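Local coordinates for protein 6-phosphogluconolactonase (Trypanosoma cruzi, PDB 6VYE) that probably catalyses the hydrolysis of 6-phosphogluconolactone to 6-phosphogluconate, the second step of the oxidative pentose phosphate pathway, at residues D106-E109 / D110-V113. Residues are numbered along the deposited sequence; the frame is centred on the assembly and turned at random.
Sequences DIPE and DLVV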
ATOM      1  N   ASP A 106       9.938  17.742   2.086  1.00 19.90           N
ATOM      2  CA  ASP A 106      11.057  18.160   1.208  1.00 20.26           C
ATOM      3  C   ASP A 106      10.900  17.662  -0.244  1.00 20.03           C
ATOM      4  O   ASP A 106      11.902  17.717  -0.972  1.00 19.53           O
ATOM      5  CB  ASP A 106      12.359  17.643   1.797  1.00 21.73           C
ATOM      6  CG  ASP A 106      12.802  18.476   2.990  1.00 23.95           C
ATOM      7  OD1 ASP A 106      13.213  17.901   4.015  1.00 24.23           O
ATOM      8  OD2 ASP A 106      12.694  19.686   2.889  1.00 28.59           O
ATOM      9  N   ILE A 107       9.724  17.180  -0.662  1.00 18.98           N
ATOM     10  CA  ILE A 107       9.470  16.686  -2.053  1.00 18.31           C
ATOM     11  C   ILE A 107       8.719  17.761  -2.830  1.00 18.72           C
ATOM     12  O   ILE A 107       7.805  18.377  -2.311  1.00 17.23           O
ATOM     13  CB  ILE A 107       8.697  15.347  -2.016  1.00 17.37           C
ATOM     14  CG1 ILE A 107       9.502  14.296  -1.265  1.00 17.75           C
ATOM     15  CG2 ILE A 107       8.295  14.866  -3.414  1.00 16.86           C
ATOM     16  CD1 ILE A 107      10.907  14.070  -1.799  1.00 17.78           C
ATOM     17  N   PRO A 108       9.070  18.033  -4.104  1.00 21.23           N
ATOM     18  CA  PRO A 108       8.299  18.976  -4.923  1.00 19.97           C
ATOM     19  C   PRO A 108       6.793  18.667  -4.897  1.00 20.37           C
ATOM     20  O   PRO A 108       6.412  17.484  -4.823  1.00 20.14           O
ATOM     21  CB  PRO A 108       8.881  18.794  -6.323  1.00 20.75           C
ATOM     22  CG  PRO A 108      10.307  18.323  -6.068  1.00 20.10           C
ATOM     23  CD  PRO A 108      10.240  17.481  -4.811  1.00 21.18           C
ATOM     24  N   GLU A 109       5.975  19.718  -4.855  1.00 19.91           N
ATOM     25  CA  GLU A 109       4.530  19.640  -4.501  1.00 22.95           C
ATOM     26  C   GLU A 109       3.783  18.825  -5.558  1.00 21.86           C
ATOM     27  O   GLU A 109       2.876  18.043  -5.183  1.00 24.58           O
ATOM     28  CB  GLU A 109       3.903  21.024  -4.311  1.00 26.10           C
ATOM     29  CG  GLU A 109       3.819  21.857  -5.578  1.00 31.10           C
ATOM     30  CD  GLU A 109       3.024  23.141  -5.398  1.00 33.56           C
ATOM     31  OE1 GLU A 109       2.043  23.335  -6.133  1.00 37.66           O
ATOM     32  OE2 GLU A 109       3.356  23.911  -4.473  1.00 40.20           O
ATOM     33  N   ASP A 110       4.163  18.948  -6.824  1.00 20.39           N
ATOM     34  CA  ASP A 110       3.510  18.196  -7.923  1.00 20.23           C
ATOM     35  C   ASP A 110       3.750  16.694  -7.731  1.00 18.72           C
ATOM     36  O   ASP A 110       2.993  15.924  -8.324  1.00 19.07           O
ATOM     37  CB  ASP A 110       3.943  18.700  -9.302  1.00 22.47           C
ATOM     38  CG  ASP A 110       5.354  18.304  -9.720  1.00 24.75           C
ATOM     39  OD1 ASP A 110       6.324  18.664  -9.015  1.00 26.43           O
ATOM     40  OD2 ASP A 110       5.475  17.628 -10.750  1.00 27.56           O
ATOM     41  N   LEU A 111       4.732  16.292  -6.912  1.00 17.62           N
ATOM     42  CA  LEU A 111       5.122  14.866  -6.721  1.00 16.57           C
ATOM     43  C   LEU A 111       4.477  14.303  -5.445  1.00 16.12           C
ATOM     44  O   LEU A 111       4.748  13.158  -5.088  1.00 14.94           O
ATOM     45  CB  LEU A 111       6.650  14.765  -6.682  1.00 15.04           C
ATOM     46  CG  LEU A 111       7.411  15.038  -7.981  1.00 15.34           C
ATOM     47  CD1 LEU A 111       8.883  14.633  -7.829  1.00 14.46           C
ATOM     48  CD2 LEU A 111       6.799  14.346  -9.179  1.00 16.07           C
ATOM     49  N   VAL A 112       3.580  15.064  -4.819  1.00 17.04           N
ATOM     50  CA  VAL A 112       2.919  14.647  -3.560  1.00 16.71           C
ATOM     51  C   VAL A 112       1.428  14.704  -3.806  1.00 15.22           C
ATOM     52  O   VAL A 112       0.940  15.793  -4.058  1.00 14.93           O
ATOM     53  CB  VAL A 112       3.359  15.538  -2.383  1.00 17.01           C
ATOM     54  CG1 VAL A 112       2.657  15.135  -1.099  1.00 18.31           C
ATOM     55  CG2 VAL A 112       4.857  15.505  -2.225  1.00 18.05           C
ATOM     56  N   VAL A 113       0.746  13.572  -3.726  1.00 15.50           N
ATOM     57  CA  VAL A 113      -0.678  13.481  -4.143  1.00 16.39           C
ATOM     58  C   VAL A 113      -1.486  12.884  -3.000  1.00 15.83           C
ATOM     59  O   VAL A 113      -1.785  11.700  -3.011  1.00 17.23           O
ATOM     60  CB  VAL A 113      -0.780  12.685  -5.462  1.00 16.36           C
ATOM     61  CG1 VAL A 113      -2.126  12.879  -6.125  1.00 15.97           C
ATOM     62  CG2 VAL A 113       0.357  13.068  -6.414  1.00 16.18           C
TER
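Pro108 and Leu111 are joined by a backbone hydrogen bond across a short 3-10 turn, in the loop that runs from helix 95-104 to helix 119-122. Leu111 N donates to Pro108 O at 2.9 Å, and one residue further on Val112 N donates to Glu109 O at 3.1 Å. These two i-to-i+3 bonds wind the chain tightly; in each the donor lies well above the carbonyl plane, 48° out of it for Pro108 O.

The CG2 methyl of Ile107 meets two side chains at once, lying 3.7 Å from Leu111 CB and also 3.7 Å from Val112 CG2. With chi1 at -60°, CG1 lies beside the backbone N and CG2 anti to it; CG2 therefore meets Leu111 and Val112, while the end of the longer branch leads away. Ile107 crosses both partners at about a right angle. Val112 CG2 also comes within 3.6 Å of Pro108 O, placing a methyl beside a carbonyl already engaged by Leu111.

Further out, the turn packs against strand 77-85 of the Rossmann-like core. Ile107 rests on Phe79 of this strand, whose backbone is hydrogen-bonded to those of Leu111 and Val113, while Val112 leans on Tyr96 and Leu104 of helix 95-104. Asp110, exposed on the turn, forms a salt bridge through OD2 with Arg75, and the other carboxylate oxygen, Asp110 OD1, lies 3.7 Å from the ring carbon Pro108 CB.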